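Local coordinates for pesticidal crystal protein Cry4Aa (Bacillus thuringiensis, PDB 2C9K) that binds midgut epithelial cells of insects and promotes their colloid-osmotic lysis as a mosquito-larvicidal, pore-forming toxin, at residues Ile263-Lys275 and Val359-Ile373. Sequence-based numbering, arbitrary orientation.
Sequences IYQVLNFEESPYK and VISLDNKYLNDYNNI
The type I turn F269-S272, which follows strand 262-267, packs against the loop after strand 353-362, with the CA atoms of E271 and Y366 4.8 Å apart and no backbone-to-backbone hydrogen bond joining the two. E271 lies across the Y366 ring at about a right angle, its CG 3.4 Å from the ring centroid and 8° off the normal, a CH-pi contact over the face. Beyond CG the E271 chain runs extended and carries its carboxylate alongside the start of the type I' turn N364-L367, near D363 and the backbone N of K365. There E271 OE2 and D363 OD1 lie 2.9 Å apart, two like charges close together, though the exact position of the E271 carboxylate is uncertain. N268 and N371 approach from opposite directions with their amides stacked, the planes 9° apart. N268 ND2 donates to N371 O (2.7 Å) from above the carbonyl plane, while S272 OG, from the last residue of the turn, donates to N268 O (2.6 Å), just before the turn. With CG anti to the carbonyl carbon (chi1 -70°), N268 brings its amide to the loop 363-372. Its OD1 accepts from a water, which gives its other hydrogen to L362 O and accepts from S361 OG; the water thus bridges the two segments. Next to it, L267 CD2 meets V359 CG2 tip to tip at 4.1 Å and packs on I373 CG1, an apolar patch beside the polar turn. All this lies in the second, beta-sheet domain of the three-domain Cry toxin fold. N268 ND2 also bonds Q449 O, L267 pairs through its backbone with Y451 of strand 450-457, helix 222-240 touches V266 and F269, and strand 353-362 runs between strands 373-381 and 402-407.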
loop_
_atom_site.group_PDB
_atom_site.type_symbol
_atom_site.label_atom_id
_atom_site.label_comp_id
_atom_site.label_asym_id
_atom_site.label_seq_id
_atom_site.Cartn_x
_atom_site.Cartn_y
_atom_site.Cartn_z
ATOM N N ILE A 263 -7.293 0.990 -1.087
ATOM C CA ILE A 263 -7.551 0.564 -2.456
ATOM C C ILE A 263 -9.014 0.151 -2.475
ATOM O O ILE A 263 -9.558 -0.232 -1.446
ATOM C CB ILE A 263 -6.625 -0.589 -2.912
ATOM C CG1 ILE A 263 -6.807 -1.814 -2.025
ATOM C CG2 ILE A 263 -5.179 -0.102 -2.929
ATOM C CD1 ILE A 263 -5.953 -2.992 -2.461
ATOM N N TYR A 264 -9.654 0.244 -3.635
ATOM C CA TYR A 264 -11.081 -0.052 -3.735
ATOM C C TYR A 264 -11.466 -1.080 -4.782
ATOM O O TYR A 264 -10.828 -1.200 -5.828
ATOM C CB TYR A 264 -11.864 1.239 -4.043
ATOM C CG TYR A 264 -11.483 2.455 -3.216
ATOM C CD1 TYR A 264 -10.291 3.128 -3.442
ATOM C CD2 TYR A 264 -12.326 2.934 -2.211
ATOM C CE1 TYR A 264 -9.943 4.246 -2.696
ATOM C CE2 TYR A 264 -11.989 4.051 -1.459
ATOM C CZ TYR A 264 -10.794 4.706 -1.704
ATOM O OH TYR A 264 -10.440 5.816 -0.958
ATOM N N GLN A 265 -12.535 -1.811 -4.484
ATOM C CA GLN A 265 -13.088 -2.806 -5.391
ATOM C C GLN A 265 -14.521 -2.297 -5.560
ATOM O O GLN A 265 -15.104 -1.783 -4.604
ATOM C CB GLN A 265 -13.051 -4.198 -4.746
ATOM C CG GLN A 265 -11.636 -4.712 -4.461
ATOM C CD GLN A 265 -11.607 -6.104 -3.821
ATOM O OE1 GLN A 265 -12.439 -6.432 -2.976
ATOM N NE2 GLN A 265 -10.629 -6.916 -4.208
ATOM N N VAL A 266 -15.100 -2.409 -6.752
ATOM C CA VAL A 266 -16.451 -1.880 -6.932
ATOM C C VAL A 266 -17.556 -2.864 -7.330
ATOM O O VAL A 266 -17.304 -3.913 -7.921
ATOM C CB VAL A 266 -16.422 -0.657 -7.911
ATOM C CG1 VAL A 266 -15.058 -0.554 -8.569
ATOM C CG2 VAL A 266 -17.527 -0.761 -8.946
ATOM N N LEU A 267 -18.788 -2.504 -6.980
ATOM C CA LEU A 267 -19.954 -3.325 -7.265
ATOM C C LEU A 267 -21.012 -2.531 -8.023
ATOM O O LEU A 267 -21.257 -1.356 -7.713
ATOM C CB LEU A 267 -20.554 -3.854 -5.954
ATOM C CG LEU A 267 -21.965 -4.461 -5.976
ATOM C CD1 LEU A 267 -22.000 -5.732 -6.820
ATOM C CD2 LEU A 267 -22.398 -4.756 -4.552
ATOM N N ASN A 268 -21.626 -3.193 -9.008
ATOM C CA ASN A 268 -22.687 -2.641 -9.856
ATOM C C ASN A 268 -22.277 -1.533 -10.809
ATOM O O ASN A 268 -23.092 -0.691 -11.182
ATOM C CB ASN A 268 -23.862 -2.152 -9.012
ATOM C CG ASN A 268 -24.634 -3.287 -8.384
ATOM O OD1 ASN A 268 -24.638 -4.417 -8.890
ATOM N ND2 ASN A 268 -25.310 -2.993 -7.284
ATOM N N PHE A 269 -21.014 -1.541 -11.216
ATOM C CA PHE A 269 -20.516 -0.531 -12.125
ATOM C C PHE A 269 -21.165 -0.621 -13.502
ATOM O O PHE A 269 -21.707 0.356 -14.023
ATOM C CB PHE A 269 -19.010 -0.673 -12.301
ATOM C CG PHE A 269 -18.455 0.236 -13.350
ATOM C CD1 PHE A 269 -18.306 1.597 -13.098
ATOM C CD2 PHE A 269 -18.154 -0.249 -14.618
ATOM C CE1 PHE A 269 -17.869 2.465 -14.102
ATOM C CE2 PHE A 269 -17.716 0.611 -15.623
ATOM C CZ PHE A 269 -17.574 1.969 -15.365
ATOM N N GLU A 270 -21.096 -1.806 -14.091
ATOM C CA GLU A 270 -21.623 -2.031 -15.424
ATOM C C GLU A 270 -23.134 -1.918 -15.578
ATOM O O GLU A 270 -23.604 -1.472 -16.613
ATOM C CB GLU A 270 -21.130 -3.388 -15.943
ATOM C CG GLU A 270 -19.606 -3.535 -15.897
ATOM C CD GLU A 270 -19.074 -4.130 -14.573
ATOM O OE1 GLU A 270 -19.583 -3.765 -13.478
ATOM O OE2 GLU A 270 -18.126 -4.959 -14.636
ATOM N N GLU A 271 -23.901 -2.298 -14.565
ATOM C CA GLU A 271 -25.349 -2.223 -14.694
ATOM C C GLU A 271 -25.984 -0.961 -14.142
ATOM O O GLU A 271 -27.198 -0.893 -13.962
ATOM C CB GLU A 271 -25.995 -3.463 -14.082
ATOM C CG GLU A 271 -25.747 -4.704 -14.923
ATOM C CD GLU A 271 -26.703 -5.838 -14.605
ATOM O OE1 GLU A 271 -26.703 -6.834 -15.365
ATOM O OE2 GLU A 271 -27.451 -5.736 -13.600
ATOM N N SER A 272 -25.150 0.043 -13.895
ATOM C CA SER A 272 -25.604 1.336 -13.392
ATOM C C SER A 272 -25.191 2.385 -14.413
ATOM O O SER A 272 -24.227 2.190 -15.145
ATOM C CB SER A 272 -24.963 1.636 -12.043
ATOM O OG SER A 272 -25.285 0.619 -11.108
ATOM N N PRO A 273 -25.918 3.512 -14.479
ATOM C CA PRO A 273 -25.613 4.588 -15.435
ATOM C C PRO A 273 -24.430 5.481 -15.087
ATOM O O PRO A 273 -23.830 6.092 -15.972
ATOM C CB PRO A 273 -26.915 5.377 -15.478
ATOM C CG PRO A 273 -27.362 5.291 -14.057
ATOM C CD PRO A 273 -27.147 3.820 -13.727
ATOM N N TYR A 274 -24.100 5.560 -13.806
ATOM C CA TYR A 274 -23.008 6.409 -13.354
ATOM C C TYR A 274 -21.723 6.305 -14.174
ATOM O O TYR A 274 -20.866 7.188 -14.110
ATOM C CB TYR A 274 -22.721 6.125 -11.878
ATOM C CG TYR A 274 -23.984 6.136 -11.067
ATOM C CD1 TYR A 274 -24.572 4.947 -10.651
ATOM C CD2 TYR A 274 -24.651 7.333 -10.802
ATOM C CE1 TYR A 274 -25.801 4.944 -9.993
ATOM C CE2 TYR A 274 -25.877 7.344 -10.144
ATOM C CZ TYR A 274 -26.446 6.142 -9.746
ATOM O OH TYR A 274 -27.659 6.129 -9.104
ATOM N N LYS A 275 -21.589 5.236 -14.945
ATOM C CA LYS A 275 -20.395 5.070 -15.758
ATOM C C LYS A 275 -20.361 6.094 -16.885
ATOM O O LYS A 275 -19.327 6.283 -17.520
ATOM C CB LYS A 275 -20.337 3.653 -16.331
ATOM C CG LYS A 275 -21.611 3.221 -17.036
ATOM C CD LYS A 275 -21.516 1.792 -17.525
ATOM C CE LYS A 275 -22.691 1.446 -18.418
ATOM N NZ LYS A 275 -22.691 0.009 -18.824
ATOM N N VAL A 359 -21.202 -10.773 -0.902
ATOM C CA VAL A 359 -22.364 -9.902 -1.014
ATOM C C VAL A 359 -23.376 -10.397 -2.045
ATOM O O VAL A 359 -23.005 -10.869 -3.124
ATOM C CB VAL A 359 -21.959 -8.447 -1.366
ATOM C CG1 VAL A 359 -20.846 -7.986 -0.443
ATOM C CG2 VAL A 359 -21.529 -8.350 -2.808
ATOM N N ILE A 360 -24.652 -10.313 -1.673
ATOM C CA ILE A 360 -25.751 -10.702 -2.544
ATOM C C ILE A 360 -26.569 -9.442 -2.782
ATOM O O ILE A 360 -27.158 -8.884 -1.858
ATOM C CB ILE A 360 -26.688 -11.764 -1.910
ATOM C CG1 ILE A 360 -25.933 -13.073 -1.657
ATOM C CG2 ILE A 360 -27.873 -12.024 -2.840
ATOM C CD1 ILE A 360 -24.929 -12.998 -0.519
ATOM N N SER A 361 -26.593 -8.989 -4.026
ATOM C CA SER A 361 -27.335 -7.795 -4.378
ATOM C C SER A 361 -28.367 -8.113 -5.460
ATOM O O SER A 361 -28.276 -9.142 -6.136
ATOM C CB SER A 361 -26.363 -6.729 -4.878
ATOM O OG SER A 361 -25.498 -7.273 -5.862
ATOM N N LEU A 362 -29.349 -7.229 -5.618
ATOM C CA LEU A 362 -30.381 -7.422 -6.624
ATOM C C LEU A 362 -29.775 -7.199 -8.004
ATOM O O LEU A 362 -28.913 -6.339 -8.175
ATOM C CB LEU A 362 -31.544 -6.458 -6.372
ATOM C CG LEU A 362 -32.245 -6.668 -5.022
ATOM C CD1 LEU A 362 -33.378 -5.682 -4.865
ATOM C CD2 LEU A 362 -32.784 -8.084 -4.943
ATOM N N ASP A 363 -30.209 -7.991 -8.978
ATOM C CA ASP A 363 -29.699 -7.888 -10.337
ATOM C C ASP A 363 -30.716 -7.224 -11.255
ATOM O O ASP A 363 -31.552 -7.890 -11.865
ATOM C CB ASP A 363 -29.336 -9.280 -10.847
ATOM C CG ASP A 363 -29.042 -9.303 -12.331
ATOM O OD1 ASP A 363 -28.450 -8.329 -12.848
ATOM O OD2 ASP A 363 -29.393 -10.311 -12.981
ATOM N N ASN A 364 -30.624 -5.900 -11.350
ATOM C CA ASN A 364 -31.528 -5.087 -12.159
ATOM C C ASN A 364 -31.631 -5.438 -13.639
ATOM O O ASN A 364 -32.457 -4.866 -14.350
ATOM C CB ASN A 364 -31.160 -3.607 -12.034
ATOM C CG ASN A 364 -29.714 -3.333 -12.409
ATOM O OD1 ASN A 364 -29.410 -2.314 -13.024
ATOM N ND2 ASN A 364 -28.815 -4.236 -12.030
ATOM N N LYS A 365 -30.805 -6.361 -14.112
ATOM C CA LYS A 365 -30.865 -6.744 -15.519
ATOM C C LYS A 365 -30.749 -5.496 -16.390
ATOM O O LYS A 365 -31.579 -5.270 -17.274
ATOM C CB LYS A 365 -32.198 -7.433 -15.828
ATOM C CG LYS A 365 -32.538 -8.620 -14.946
ATOM C CD LYS A 365 -31.659 -9.812 -15.245
ATOM C CE LYS A 365 -32.169 -11.041 -14.516
ATOM N NZ LYS A 365 -33.599 -11.321 -14.854
ATOM N N TYR A 366 -29.731 -4.685 -16.116
ATOM C CA TYR A 366 -29.476 -3.453 -16.860
ATOM C C TYR A 366 -30.677 -2.529 -16.996
ATOM O O TYR A 366 -30.767 -1.775 -17.965
ATOM C CB TYR A 366 -28.933 -3.759 -18.262
ATOM C CG TYR A 366 -27.576 -4.421 -18.270
ATOM C CD1 TYR A 366 -27.458 -5.803 -18.144
ATOM C CD2 TYR A 366 -26.408 -3.664 -18.380
ATOM C CE1 TYR A 366 -26.218 -6.417 -18.126
ATOM C CE2 TYR A 366 -25.155 -4.269 -18.361
ATOM C CZ TYR A 366 -25.069 -5.650 -18.234
ATOM O OH TYR A 366 -23.840 -6.278 -18.209
ATOM N N LEU A 367 -31.596 -2.579 -16.038
ATOM C CA LEU A 367 -32.772 -1.714 -16.081
ATOM C C LEU A 367 -32.727 -0.685 -14.957
ATOM O O LEU A 367 -31.932 -0.803 -14.019
ATOM C CB LEU A 367 -34.047 -2.546 -15.960
ATOM C CG LEU A 367 -34.329 -3.492 -17.127
ATOM C CD1 LEU A 367 -35.593 -4.282 -16.844
ATOM C CD2 LEU A 367 -34.479 -2.684 -18.418
ATOM N N ASN A 368 -33.570 0.335 -15.052
ATOM C CA ASN A 368 -33.598 1.334 -14.007
ATOM C C ASN A 368 -34.372 0.749 -12.840
ATOM O O ASN A 368 -35.487 1.176 -12.536
ATOM C CB ASN A 368 -34.261 2.610 -14.491
ATOM C CG ASN A 368 -34.307 3.663 -13.419
ATOM O OD1 ASN A 368 -33.393 3.774 -12.607
ATOM N ND2 ASN A 368 -35.369 4.446 -13.404
ATOM N N ASP A 369 -33.759 -0.242 -12.196
ATOM C CA ASP A 369 -34.357 -0.944 -11.064
ATOM C C ASP A 369 -33.315 -1.191 -9.956
ATOM O O ASP A 369 -32.112 -1.204 -10.216
ATOM C CB ASP A 369 -34.943 -2.266 -11.562
ATOM C CG ASP A 369 -36.271 -2.592 -10.919
ATOM O OD1 ASP A 369 -36.900 -3.582 -11.354
ATOM O OD2 ASP A 369 -36.683 -1.865 -9.981
ATOM N N TYR A 370 -33.779 -1.390 -8.726
ATOM C CA TYR A 370 -32.873 -1.595 -7.596
ATOM C C TYR A 370 -31.863 -2.727 -7.769
ATOM O O TYR A 370 -32.234 -3.834 -8.152
ATOM C CB TYR A 370 -33.667 -1.856 -6.306
ATOM C CG TYR A 370 -34.629 -0.754 -5.908
ATOM C CD1 TYR A 370 -36.009 -0.926 -6.029
ATOM C CD2 TYR A 370 -34.160 0.466 -5.431
ATOM C CE1 TYR A 370 -36.896 0.092 -5.687
ATOM C CE2 TYR A 370 -35.037 1.489 -5.088
ATOM C CZ TYR A 370 -36.406 1.299 -5.220
ATOM O OH TYR A 370 -37.273 2.327 -4.905
ATOM N N ASN A 371 -30.589 -2.445 -7.498
ATOM C CA ASN A 371 -29.545 -3.470 -7.568
ATOM C C ASN A 371 -28.761 -3.457 -6.257
ATOM O O ASN A 371 -27.595 -3.858 -6.197
ATOM C CB ASN A 371 -28.602 -3.269 -8.772
ATOM C CG ASN A 371 -27.897 -1.914 -8.778
ATOM O OD1 ASN A 371 -27.109 -1.636 -9.677
ATOM N ND2 ASN A 371 -28.179 -1.074 -7.790
ATOM N N ASN A 372 -29.451 -3.001 -5.212
ATOM C CA ASN A 372 -28.932 -2.891 -3.851
ATOM C C ASN A 372 -28.439 -4.196 -3.232
ATOM O O ASN A 372 -28.714 -5.289 -3.726
ATOM C CB ASN A 372 -30.021 -2.340 -2.929
ATOM C CG ASN A 372 -30.467 -0.961 -3.314
ATOM O OD1 ASN A 372 -30.685 -0.669 -4.491
ATOM N ND2 ASN A 372 -30.624 -0.098 -2.317
ATOM N N ILE A 373 -27.720 -4.053 -2.123
ATOM C CA ILE A 373 -27.212 -5.191 -1.373
ATOM C C ILE A 373 -28.347 -5.621 -0.442
ATOM O O ILE A 373 -28.942 -4.789 0.245
ATOM C CB ILE A 373 -25.980 -4.797 -0.513
ATOM C CG1 ILE A 373 -24.809 -4.410 -1.417
ATOM C CG2 ILE A 373 -25.579 -5.950 0.388
ATOM C CD1 ILE A 373 -23.561 -3.996 -0.661
HETATM O O HOH W 1 -26.079 -6.387 -8.156
#